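TIGR00725 family protein (Thermotoga maritima, PDB 1RCU) is of unknown function but has a Rossmann-like fold of the SLOG superfamily, whose members are thought to bind nucleotides or related ligands. Local coordinates at residues L60-G65 / V85-D90; K25-G30 / F113-N118; V69-S74 / N95-V100. One frame throughout, in Å; residues are numbered along the deposited sequence.

Contact 1 of 3, residues L60-G65 / V85-D90; sequences LVFNGG and VGILPD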
ATOM      1  N   LEU A  60      15.356 -19.619  -6.208  1.00 27.32           N
ATOM      2  CA  LEU A  60      15.576 -18.209  -5.913  1.00 26.46           C
ATOM      3  C   LEU A  60      14.882 -17.949  -4.567  1.00 25.49           C
ATOM      4  O   LEU A  60      13.674 -18.142  -4.453  1.00 24.45           O
ATOM      5  CB  LEU A  60      14.966 -17.343  -7.020  1.00 27.16           C
ATOM      6  CG  LEU A  60      15.141 -15.842  -6.863  1.00 31.20           C
ATOM      7  CD1 LEU A  60      16.611 -15.511  -6.644  1.00 32.87           C
ATOM      8  CD2 LEU A  60      14.600 -15.161  -8.099  1.00 33.59           C
ATOM      9  N   VAL A  61      15.640 -17.513  -3.559  1.00 24.53           N
ATOM     10  CA  VAL A  61      15.065 -17.294  -2.235  1.00 23.12           C
ATOM     11  C   VAL A  61      14.676 -15.858  -1.869  1.00 23.77           C
ATOM     12  O   VAL A  61      15.421 -14.909  -2.105  1.00 23.58           O
ATOM     13  CB  VAL A  61      16.004 -17.876  -1.137  1.00 22.33           C
ATOM     14  CG1 VAL A  61      15.344 -17.776   0.243  1.00 19.64           C
ATOM     15  CG2 VAL A  61      16.327 -19.348  -1.452  1.00 17.84           C
ATOM     16  N   PHE A  62      13.478 -15.719  -1.306  1.00 24.78           N
ATOM     17  CA  PHE A  62      12.942 -14.426  -0.855  1.00 24.58           C
ATOM     18  C   PHE A  62      12.586 -14.505   0.624  1.00 24.07           C
ATOM     19  O   PHE A  62      12.109 -15.539   1.094  1.00 22.80           O
ATOM     20  CB  PHE A  62      11.638 -14.068  -1.578  1.00 25.82           C
ATOM     21  CG  PHE A  62      11.820 -13.557  -2.956  1.00 26.79           C
ATOM     22  CD1 PHE A  62      12.223 -14.409  -3.973  1.00 29.17           C
ATOM     23  CD2 PHE A  62      11.591 -12.217  -3.244  1.00 29.86           C
ATOM     24  CE1 PHE A  62      12.388 -13.938  -5.269  1.00 29.33           C
ATOM     25  CE2 PHE A  62      11.753 -11.719  -4.545  1.00 30.59           C
ATOM     26  CZ  PHE A  62      12.155 -12.582  -5.561  1.00 30.26           C
ATOM     27  N   ASN A  63      12.796 -13.404   1.339  1.00 23.33           N
ATOM     28  CA  ASN A  63      12.448 -13.325   2.747  1.00 23.00           C
ATOM     29  C   ASN A  63      12.265 -11.871   3.182  1.00 23.20           C
ATOM     30  O   ASN A  63      12.595 -10.949   2.436  1.00 23.58           O
ATOM     31  CB  ASN A  63      13.510 -14.029   3.615  1.00 23.07           C
ATOM     32  CG  ASN A  63      14.885 -13.417   3.483  1.00 22.14           C
ATOM     33  OD1 ASN A  63      15.068 -12.216   3.673  1.00 26.42           O
ATOM     34  ND2 ASN A  63      15.866 -14.246   3.171  1.00 18.45           N
ATOM     35  N   GLY A  64      11.737 -11.687   4.390  1.00 24.73           N
ATOM     36  CA  GLY A  64      11.488 -10.362   4.938  1.00 24.16           C
ATOM     37  C   GLY A  64      12.700  -9.479   5.179  1.00 26.46           C
ATOM     38  O   GLY A  64      12.559  -8.400   5.749  1.00 25.64           O
ATOM     39  N   GLY A  65      13.880  -9.957   4.783  1.00 28.43           N
ATOM     40  CA  GLY A  65      15.116  -9.192   4.891  1.00 30.53           C
ATOM     41  C   GLY A  65      15.735  -8.777   6.218  1.00 31.86           C
ATOM     42  O   GLY A  65      16.852  -8.254   6.218  1.00 31.16           O
ATOM     43  N   VAL A  85      16.881 -12.670  -2.129  1.00 23.31           N
ATOM     44  CA  VAL A  85      16.361 -11.312  -2.208  1.00 23.81           C
ATOM     45  C   VAL A  85      15.503 -10.940  -1.005  1.00 24.10           C
ATOM     46  O   VAL A  85      14.595 -11.686  -0.624  1.00 24.85           O
ATOM     47  CB  VAL A  85      15.521 -11.155  -3.489  1.00 23.00           C
ATOM     48  CG1 VAL A  85      14.829  -9.788  -3.496  1.00 27.23           C
ATOM     49  CG2 VAL A  85      16.408 -11.333  -4.712  1.00 22.33           C
ATOM     50  N   GLY A  86      15.792  -9.775  -0.427  1.00 23.12           N
ATOM     51  CA  GLY A  86      15.044  -9.312   0.725  1.00 22.24           C
ATOM     52  C   GLY A  86      14.040  -8.219   0.414  1.00 21.72           C
ATOM     53  O   GLY A  86      14.333  -7.280  -0.325  1.00 21.88           O
ATOM     54  N   ILE A  87      12.843  -8.357   0.972  1.00 21.60           N
ATOM     55  CA  ILE A  87      11.772  -7.374   0.796  1.00 22.77           C
ATOM     56  C   ILE A  87      11.705  -6.712   2.165  1.00 23.90           C
ATOM     57  O   ILE A  87      11.269  -7.322   3.136  1.00 22.14           O
ATOM     58  CB  ILE A  87      10.418  -8.058   0.498  1.00 21.47           C
ATOM     59  CG1 ILE A  87      10.551  -8.994  -0.706  1.00 22.28           C
ATOM     60  CG2 ILE A  87       9.353  -7.023   0.213  1.00 19.78           C
ATOM     61  CD1 ILE A  87      10.682  -8.305  -2.025  1.00 19.13           C
ATOM     62  N   LEU A  88      12.143  -5.464   2.227  1.00 25.83           N
ATOM     63  CA  LEU A  88      12.199  -4.733   3.481  1.00 28.88           C
ATOM     64  C   LEU A  88      11.055  -3.809   3.816  1.00 31.69           C
ATOM     65  O   LEU A  88      10.522  -3.104   2.954  1.00 31.01           O
ATOM     66  CB  LEU A  88      13.482  -3.905   3.531  1.00 29.15           C
ATOM     67  CG  LEU A  88      14.795  -4.674   3.582  1.00 30.64           C
ATOM     68  CD1 LEU A  88      15.909  -3.815   3.008  1.00 30.64           C
ATOM     69  CD2 LEU A  88      15.093  -5.076   5.028  1.00 29.98           C
ATOM     70  N   PRO A  89      10.645  -3.826   5.093  1.00 35.04           N
ATOM     71  CA  PRO A  89       9.564  -2.956   5.544  1.00 38.38           C
ATOM     72  C   PRO A  89      10.210  -1.580   5.602  1.00 41.90           C
ATOM     73  O   PRO A  89      11.392  -1.471   5.927  1.00 39.52           O
ATOM     74  CB  PRO A  89       9.222  -3.519   6.924  1.00 36.61           C
ATOM     75  CG  PRO A  89      10.494  -4.094   7.389  1.00 34.67           C
ATOM     76  CD  PRO A  89      11.035  -4.766   6.160  1.00 35.03           C
ATOM     77  N   ASP A  90       9.447  -0.549   5.256  1.00 47.58           N
ATOM     78  CA  ASP A  90       9.954   0.816   5.258  1.00 54.49           C
ATOM     79  C   ASP A  90      11.226   0.928   4.435  1.00 57.36           C
ATOM     80  O   ASP A  90      11.395   0.227   3.438  1.00 57.78           O
ATOM     81  CB  ASP A  90      10.246   1.294   6.683  1.00 57.49           C
ATOM     82  CG  ASP A  90       9.285   2.380   7.144  1.00 61.58           C
ATOM     83  OD1 ASP A  90       8.156   2.047   7.584  1.00 62.84           O
ATOM     84  OD2 ASP A  90       9.652   3.573   7.051  1.00 63.38           O
TER
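The carbonyl oxygens G64 O and I87 O, both acceptors, lie 3.1 Å apart with no hydrogen bond between them; R111 NH1 reaches G64 O by a weak bond. Back along the strands V85 lies over one face of the F62 ring: its CB stands 4.1 Å from the ring centroid of F62, 16° off the normal, a CH-pi contact displaced toward the rim. V85 CG1, anti to its own backbone N (chi1 173°), comes within 3.8 Å of F62 CE2, while I87 CD1 meets the same ring at its edge. An alanine in place of F62 would remove that surface and is likely to leave V85 and the tip of I87 facing a gap. Three backbone hydrogen bonds join the strands in parallel register: V85 N to V61 O at 2.7 Å, N63 N to V85 O, and I87 N to N63 O at 3.0 Å. At the end of the strand the N63 side chain bends forward over the turn: OD1 accepts from G65 N at 2.8 Å, on a lone pair, making an Asx turn. A CB on G65 would run into L88 CD2. Both strands belong to the beta-alpha-beta unit completed by helix 68-79. Strand 25-30 flanks 60-63 on its other edge, helix 108-116 covers F62 through L115, and V100 and V102 of the second subunit pack on V85 and I87.

Contact 2 of 3, residues K25-G30 / F113-N118; sequences KVVVVG and FVLLRN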
ATOM      1  N   LYS A  25      10.701 -19.856  -7.258  1.00 44.64           N
ATOM      2  CA  LYS A  25      10.860 -18.964  -6.125  1.00 39.83           C
ATOM      3  C   LYS A  25      10.265 -19.474  -4.814  1.00 36.67           C
ATOM      4  O   LYS A  25       9.067 -19.755  -4.742  1.00 36.20           O
ATOM      5  CB  LYS A  25      10.212 -17.616  -6.433  1.00 39.16           C
ATOM      6  CG  LYS A  25      10.903 -16.741  -7.447  1.00 39.81           C
ATOM      7  CD  LYS A  25      10.180 -15.401  -7.484  1.00 43.17           C
ATOM      8  CE  LYS A  25      10.754 -14.431  -8.517  1.00 45.39           C
ATOM      9  NZ  LYS A  25      10.093 -13.079  -8.489  1.00 45.44           N
ATOM     10  N   VAL A  26      11.085 -19.593  -3.774  1.00 31.91           N
ATOM     11  CA  VAL A  26      10.534 -20.004  -2.490  1.00 29.19           C
ATOM     12  C   VAL A  26      10.742 -18.884  -1.480  1.00 27.20           C
ATOM     13  O   VAL A  26      11.820 -18.280  -1.381  1.00 25.87           O
ATOM     14  CB  VAL A  26      11.136 -21.342  -1.944  1.00 28.91           C
ATOM     15  CG1 VAL A  26      11.506 -22.250  -3.094  1.00 27.47           C
ATOM     16  CG2 VAL A  26      12.309 -21.084  -1.029  1.00 30.71           C
ATOM     17  N   VAL A  27       9.673 -18.586  -0.760  1.00 23.88           N
ATOM     18  CA  VAL A  27       9.684 -17.554   0.253  1.00 22.97           C
ATOM     19  C   VAL A  27       9.809 -18.262   1.605  1.00 22.97           C
ATOM     20  O   VAL A  27       9.108 -19.244   1.853  1.00 22.62           O
ATOM     21  CB  VAL A  27       8.355 -16.737   0.185  1.00 22.52           C
ATOM     22  CG1 VAL A  27       8.100 -16.022   1.495  1.00 20.57           C
ATOM     23  CG2 VAL A  27       8.406 -15.731  -0.975  1.00 20.81           C
ATOM     24  N   VAL A  28      10.730 -17.805   2.452  1.00 21.64           N
ATOM     25  CA  VAL A  28      10.878 -18.402   3.772  1.00 22.12           C
ATOM     26  C   VAL A  28      10.598 -17.320   4.804  1.00 20.57           C
ATOM     27  O   VAL A  28      11.083 -16.190   4.691  1.00 20.22           O
ATOM     28  CB  VAL A  28      12.301 -19.039   4.014  1.00 23.71           C
ATOM     29  CG1 VAL A  28      12.674 -19.954   2.848  1.00 23.03           C
ATOM     30  CG2 VAL A  28      13.344 -17.965   4.204  1.00 27.94           C
ATOM     31  N   VAL A  29       9.782 -17.670   5.792  1.00 19.53           N
ATOM     32  CA  VAL A  29       9.405 -16.755   6.858  1.00 18.01           C
ATOM     33  C   VAL A  29       9.709 -17.392   8.218  1.00 19.45           C
ATOM     34  O   VAL A  29       9.771 -18.612   8.341  1.00 19.56           O
ATOM     35  CB  VAL A  29       7.891 -16.400   6.769  1.00 14.34           C
ATOM     36  CG1 VAL A  29       7.582 -15.781   5.417  1.00 10.61           C
ATOM     37  CG2 VAL A  29       7.055 -17.633   6.975  1.00  8.87           C
ATOM     38  N   GLY A  30       9.890 -16.560   9.235  1.00 21.27           N
ATOM     39  CA  GLY A  30      10.184 -17.066  10.566  1.00 24.12           C
ATOM     40  C   GLY A  30      10.518 -15.974  11.563  1.00 24.20           C
ATOM     41  O   GLY A  30      10.401 -14.799  11.252  1.00 23.97           O
ATOM     42  N   PHE A 113       2.746  -8.937   2.498  1.00 20.70           N
ATOM     43  CA  PHE A 113       1.898  -9.307   1.389  1.00 20.40           C
ATOM     44  C   PHE A 113       2.545  -9.113   0.039  1.00 19.24           C
ATOM     45  O   PHE A 113       2.208  -9.824  -0.897  1.00 18.53           O
ATOM     46  CB  PHE A 113       0.540  -8.618   1.517  1.00 22.41           C
ATOM     47  CG  PHE A 113      -0.337  -9.292   2.519  1.00 24.06           C
ATOM     48  CD1 PHE A 113      -0.917 -10.527   2.225  1.00 24.69           C
ATOM     49  CD2 PHE A 113      -0.459  -8.778   3.798  1.00 25.56           C
ATOM     50  CE1 PHE A 113      -1.593 -11.244   3.202  1.00 27.50           C
ATOM     51  CE2 PHE A 113      -1.130  -9.480   4.783  1.00 26.90           C
ATOM     52  CZ  PHE A 113      -1.699 -10.722   4.487  1.00 26.47           C
ATOM     53  N   VAL A 114       3.489  -8.182  -0.082  1.00 18.33           N
ATOM     54  CA  VAL A 114       4.144  -8.060  -1.373  1.00 19.66           C
ATOM     55  C   VAL A 114       5.226  -9.139  -1.420  1.00 20.19           C
ATOM     56  O   VAL A 114       5.645  -9.566  -2.494  1.00 24.12           O
ATOM     57  CB  VAL A 114       4.761  -6.649  -1.639  1.00 18.25           C
ATOM     58  CG1 VAL A 114       4.460  -5.719  -0.506  1.00 17.74           C
ATOM     59  CG2 VAL A 114       6.237  -6.769  -1.898  1.00 17.33           C
ATOM     60  N   LEU A 115       5.643  -9.599  -0.246  1.00 19.87           N
ATOM     61  CA  LEU A 115       6.656 -10.645  -0.141  1.00 19.61           C
ATOM     62  C   LEU A 115       6.022 -11.957  -0.611  1.00 20.60           C
ATOM     63  O   LEU A 115       6.641 -12.727  -1.347  1.00 19.24           O
ATOM     64  CB  LEU A 115       7.096 -10.779   1.313  1.00 17.89           C
ATOM     65  CG  LEU A 115       8.295 -11.607   1.773  1.00 16.94           C
ATOM     66  CD1 LEU A 115       7.834 -12.550   2.830  1.00 13.80           C
ATOM     67  CD2 LEU A 115       8.939 -12.342   0.617  1.00 16.43           C
ATOM     68  N   LEU A 116       4.779 -12.187  -0.187  1.00 20.57           N
ATOM     69  CA  LEU A 116       4.050 -13.396  -0.551  1.00 22.65           C
ATOM     70  C   LEU A 116       3.734 -13.505  -2.046  1.00 22.91           C
ATOM     71  O   LEU A 116       3.568 -14.609  -2.558  1.00 22.94           O
ATOM     72  CB  LEU A 116       2.752 -13.491   0.244  1.00 23.30           C
ATOM     73  CG  LEU A 116       2.937 -13.854   1.715  1.00 23.43           C
ATOM     74  CD1 LEU A 116       1.608 -13.644   2.444  1.00 22.16           C
ATOM     75  CD2 LEU A 116       3.445 -15.304   1.841  1.00 21.47           C
ATOM     76  N   ARG A 117       3.644 -12.369  -2.732  1.00 23.88           N
ATOM     77  CA  ARG A 117       3.351 -12.365  -4.159  1.00 24.96           C
ATOM     78  C   ARG A 117       4.527 -12.948  -4.912  1.00 25.63           C
ATOM     79  O   ARG A 117       4.404 -13.343  -6.063  1.00 28.09           O
ATOM     80  CB  ARG A 117       3.114 -10.935  -4.657  1.00 26.47           C
ATOM     81  CG  ARG A 117       1.970 -10.181  -3.993  1.00 27.40           C
ATOM     82  CD  ARG A 117       0.632 -10.774  -4.393  1.00 28.68           C
ATOM     83  NE  ARG A 117      -0.496 -10.022  -3.864  1.00 31.69           N
ATOM     84  CZ  ARG A 117      -1.766 -10.340  -4.116  1.00 33.67           C
ATOM     85  NH1 ARG A 117      -2.054 -11.387  -4.888  1.00 37.21           N
ATOM     86  NH2 ARG A 117      -2.758  -9.638  -3.586  1.00 31.97           N
ATOM     87  N   ASN A 118       5.678 -12.991  -4.260  1.00 25.05           N
ATOM     88  CA  ASN A 118       6.868 -13.511  -4.907  1.00 25.29           C
ATOM     89  C   ASN A 118       7.133 -14.968  -4.580  1.00 24.87           C
ATOM     90  O   ASN A 118       8.264 -15.426  -4.668  1.00 25.62           O
ATOM     91  CB  ASN A 118       8.085 -12.668  -4.528  1.00 23.36           C
ATOM     92  CG  ASN A 118       8.058 -11.299  -5.167  1.00 26.25           C
ATOM     93  OD1 ASN A 118       8.424 -11.137  -6.338  1.00 28.57           O
ATOM     94  ND2 ASN A 118       7.604 -10.300  -4.411  1.00 23.60           N
TER
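K25 reaches over the last residue of the segment opposite, N118, and can be followed outward atom by atom. Its CB sits 3.4 Å from N118 O; CG, anti to the carbonyl carbon of K25 (chi1 -71°), lies somewhat farther from that oxygen, and CD returns to 3.4 Å from N118 O. The extended chain then carries NZ past the backbone to the side-chain amide, where it makes a weak hydrogen bond of 3.3 Å to N118 OD1. The stronger partners of both groups come from the second subunit: A101 O for K25 NZ and K103 N for N118 OD1. N118 ND2 turns back toward the helix and gives a weak bond to V114 O. Farther along the strand the contact is mostly apolar. V27 packs crosswise on L115, CG1 3.7 Å from L115 CD1, while V27 CG2 rests against the carbonyl oxygen L115 O at 3.5 Å; V29 CG1 touches L115 CD1 at 4.1 Å. Strand 25-30 is central in the parallel sheet, between 60-63 and 121-125; helix 108-116 packs on the face bearing K25, V27 and V29, whereas V26 and V28 meet helix 44-56 on the opposite face.

Contact 3 of 3, residues V69-S74 / N95-V100; sequences VMELVS and NPYLSV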
ATOM      1  N   VAL A  69      15.622 -15.715  11.793  1.00 30.76           N
ATOM      2  CA  VAL A  69      15.610 -16.811  10.830  1.00 31.84           C
ATOM      3  C   VAL A  69      15.967 -16.306   9.428  1.00 32.55           C
ATOM      4  O   VAL A  69      16.695 -16.972   8.691  1.00 31.85           O
ATOM      5  CB  VAL A  69      14.206 -17.498  10.777  1.00 31.28           C
ATOM      6  CG1 VAL A  69      14.026 -18.287   9.479  1.00 28.86           C
ATOM      7  CG2 VAL A  69      14.044 -18.427  11.956  1.00 29.20           C
HETATM    8  N   MSE A  70      15.452 -15.129   9.074  1.00 33.09           N
HETATM    9  CA  MSE A  70      15.709 -14.536   7.760  1.00 33.96           C
HETATM   10  C   MSE A  70      17.206 -14.371   7.497  1.00 33.33           C
HETATM   11  O   MSE A  70      17.686 -14.666   6.406  1.00 33.23           O
HETATM   12  CB  MSE A  70      15.007 -13.173   7.628  1.00 35.57           C
HETATM   13  CG  MSE A  70      13.468 -13.222   7.668  1.00 37.30           C
HETATM   14 SE   MSE A  70      12.611 -11.518   8.177  1.00 41.06          SE
HETATM   15  CE  MSE A  70      13.096 -11.519  10.070  1.00 38.60           C
ATOM     16  N   GLU A  71      17.944 -13.923   8.507  1.00 33.29           N
ATOM     17  CA  GLU A  71      19.373 -13.724   8.368  1.00 31.40           C
ATOM     18  C   GLU A  71      20.135 -15.021   8.160  1.00 30.75           C
ATOM     19  O   GLU A  71      20.987 -15.111   7.285  1.00 31.26           O
ATOM     20  CB  GLU A  71      19.921 -13.002   9.602  1.00 32.23           C
ATOM     21  CG  GLU A  71      21.406 -12.671   9.518  1.00 34.54           C
ATOM     22  CD  GLU A  71      21.847 -11.736  10.627  1.00 36.49           C
ATOM     23  OE1 GLU A  71      21.202 -10.672  10.790  1.00 35.19           O
ATOM     24  OE2 GLU A  71      22.836 -12.062  11.327  1.00 37.94           O
ATOM     25  N   LEU A  72      19.815 -16.024   8.967  1.00 28.93           N
ATOM     26  CA  LEU A  72      20.477 -17.317   8.908  1.00 28.25           C
ATOM     27  C   LEU A  72      20.220 -18.079   7.615  1.00 28.35           C
ATOM     28  O   LEU A  72      21.127 -18.704   7.049  1.00 28.15           O
ATOM     29  CB  LEU A  72      20.045 -18.156  10.107  1.00 27.95           C
ATOM     30  CG  LEU A  72      20.350 -17.486  11.454  1.00 27.65           C
ATOM     31  CD1 LEU A  72      19.701 -18.280  12.571  1.00 28.22           C
ATOM     32  CD2 LEU A  72      21.860 -17.373  11.667  1.00 25.89           C
ATOM     33  N   VAL A  73      18.981 -18.031   7.141  1.00 27.18           N
ATOM     34  CA  VAL A  73      18.641 -18.701   5.906  1.00 26.23           C
ATOM     35  C   VAL A  73      19.405 -17.999   4.782  1.00 27.47           C
ATOM     36  O   VAL A  73      19.943 -18.656   3.880  1.00 28.18           O
ATOM     37  CB  VAL A  73      17.126 -18.656   5.664  1.00 23.42           C
ATOM     38  CG1 VAL A  73      16.821 -18.842   4.198  1.00 22.69           C
ATOM     39  CG2 VAL A  73      16.456 -19.763   6.482  1.00 20.78           C
ATOM     40  N   SER A  74      19.485 -16.673   4.851  1.00 24.85           N
ATOM     41  CA  SER A  74      20.201 -15.926   3.836  1.00 24.55           C
ATOM     42  C   SER A  74      21.690 -16.285   3.830  1.00 25.60           C
ATOM     43  O   SER A  74      22.291 -16.476   2.780  1.00 25.69           O
ATOM     44  CB  SER A  74      20.005 -14.441   4.082  1.00 20.39           C
ATOM     45  OG  SER A  74      18.634 -14.113   4.010  1.00 16.04           O
ATOM     46  N   ASN A  95      19.540  -7.587   6.405  1.00 42.96           N
ATOM     47  CA  ASN A  95      20.671  -8.327   6.931  1.00 40.17           C
ATOM     48  C   ASN A  95      21.794  -8.258   5.894  1.00 38.45           C
ATOM     49  O   ASN A  95      21.538  -8.046   4.709  1.00 36.03           O
ATOM     50  CB  ASN A  95      20.249  -9.772   7.256  1.00 39.99           C
ATOM     51  CG  ASN A  95      19.903 -10.586   6.020  1.00 40.97           C
ATOM     52  OD1 ASN A  95      20.762 -10.842   5.173  1.00 42.54           O
ATOM     53  ND2 ASN A  95      18.644 -11.001   5.912  1.00 39.58           N
ATOM     54  N   PRO A  96      23.057  -8.418   6.329  1.00 37.35           N
ATOM     55  CA  PRO A  96      24.205  -8.357   5.419  1.00 36.24           C
ATOM     56  C   PRO A  96      24.472  -9.523   4.463  1.00 35.40           C
ATOM     57  O   PRO A  96      25.578  -9.639   3.928  1.00 34.45           O
ATOM     58  CB  PRO A  96      25.374  -8.125   6.369  1.00 36.06           C
ATOM     59  CG  PRO A  96      24.979  -8.940   7.549  1.00 36.51           C
ATOM     60  CD  PRO A  96      23.511  -8.561   7.723  1.00 36.97           C
ATOM     61  N   TYR A  97      23.481 -10.372   4.219  1.00 34.28           N
ATOM     62  CA  TYR A  97      23.701 -11.485   3.304  1.00 32.17           C
ATOM     63  C   TYR A  97      22.788 -11.402   2.100  1.00 30.57           C
ATOM     64  O   TYR A  97      22.815 -12.276   1.241  1.00 29.91           O
ATOM     65  CB  TYR A  97      23.464 -12.805   4.016  1.00 34.74           C
ATOM     66  CG  TYR A  97      24.364 -13.031   5.203  1.00 36.66           C
ATOM     67  CD1 TYR A  97      25.706 -13.412   5.035  1.00 35.30           C
ATOM     68  CD2 TYR A  97      23.874 -12.865   6.506  1.00 35.80           C
ATOM     69  CE1 TYR A  97      26.525 -13.624   6.134  1.00 34.30           C
ATOM     70  CE2 TYR A  97      24.693 -13.065   7.606  1.00 35.54           C
ATOM     71  CZ  TYR A  97      26.010 -13.447   7.416  1.00 35.32           C
ATOM     72  OH  TYR A  97      26.805 -13.636   8.516  1.00 35.92           O
ATOM     73  N   LEU A  98      22.000 -10.334   2.025  1.00 27.91           N
ATOM     74  CA  LEU A  98      21.073 -10.171   0.927  1.00 26.80           C
ATOM     75  C   LEU A  98      21.776  -9.907  -0.406  1.00 26.88           C
ATOM     76  O   LEU A  98      22.644  -9.038  -0.502  1.00 28.02           O
ATOM     77  CB  LEU A  98      20.084  -9.045   1.244  1.00 26.45           C
ATOM     78  CG  LEU A  98      19.144  -9.253   2.430  1.00 25.31           C
ATOM     79  CD1 LEU A  98      18.306  -7.997   2.617  1.00 25.69           C
ATOM     80  CD2 LEU A  98      18.259 -10.468   2.194  1.00 26.57           C
ATOM     81  N   SER A  99      21.411 -10.671  -1.434  1.00 25.84           N
ATOM     82  CA  SER A  99      22.002 -10.480  -2.751  1.00 24.20           C
ATOM     83  C   SER A  99      21.469  -9.153  -3.257  1.00 23.31           C
ATOM     84  O   SER A  99      22.184  -8.384  -3.875  1.00 25.63           O
ATOM     85  CB  SER A  99      21.577 -11.592  -3.708  1.00 24.03           C
ATOM     86  OG  SER A  99      22.020 -12.857  -3.254  1.00 23.91           O
ATOM     87  N   VAL A 100      20.199  -8.903  -2.982  1.00 22.02           N
ATOM     88  CA  VAL A 100      19.522  -7.679  -3.371  1.00 20.91           C
ATOM     89  C   VAL A 100      18.604  -7.333  -2.204  1.00 20.41           C
ATOM     90  O   VAL A 100      17.948  -8.220  -1.669  1.00 19.63           O
ATOM     91  CB  VAL A 100      18.624  -7.897  -4.614  1.00 22.09           C
ATOM     92  CG1 VAL A 100      17.770  -6.659  -4.885  1.00 20.07           C
ATOM     93  CG2 VAL A 100      19.484  -8.249  -5.812  1.00 22.68           C
TER
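E71 packs its CG against both N95 and Y97. That carbon is 3.8 Å from Y97 CE2, in the plane of the ring and at its edge, and 3.9 Å from N95 CB. The placing follows from a first torsion near trans (chi1 -177°), after which the chain runs on extended and brings OE1 to N95 CB as well. E71 and N95 run antiparallel alongside each other, their carboxylate and amide planes turned 56° apart, with no hydrogen bond between them. One turn on, S74 fills the space beside Y97, CB to CB at 3.8 Å. No hydrogen bond crosses between the two segments; those of S74 and N95 are made within their own segments or to other parts of the chain. S74 OG donates to M70 O at 2.6 Å, and S74 N reaches that oxygen from the opposite face of its carbonyl plane, so two donors grip one acceptor. S74 OG also takes a hydrogen bond from the amide of N63. In the loop, N95 OD1 accepts from Y97 N at 2.9 Å, an Asx turn that folds the chain so that both side chains face the helix; N95 ND2 is bonded to R66 O, which fixes the other end of the amide. Residues 95-98 lie against helix 68-79, mainly through N95 and Y97, with Y97 reaching along it to Q75 and R78. The loop leads from strand 84-88 into strand 100-103, outermost in this chain's sheet, while V69, L72 and V73 on the helix pack against helix 44-56.

How the contacts relate
The three contacts build one half of the parallel sheet and its coverings. Contacts 1 and 2 have centres about 8 Å apart and share neighbouring strands: V28 N lies 3.0 Å from F62 O and V26 N 3.0 Å from L60 O, both probable hydrogen bonds. K25 CD also packs 3.5 Å from F62 CE1. Contact 3, with its centre about 8 Å from that of contact 1, is tied to it by a probable hydrogen bond from N95 N to G65 O at 2.8 Å. Contacts 2 and 3 are about 14 Å apart between centres, yet V28 CG2 meets V73 CG1 at 3.6 Å on the sheet face that carries helix 68-79.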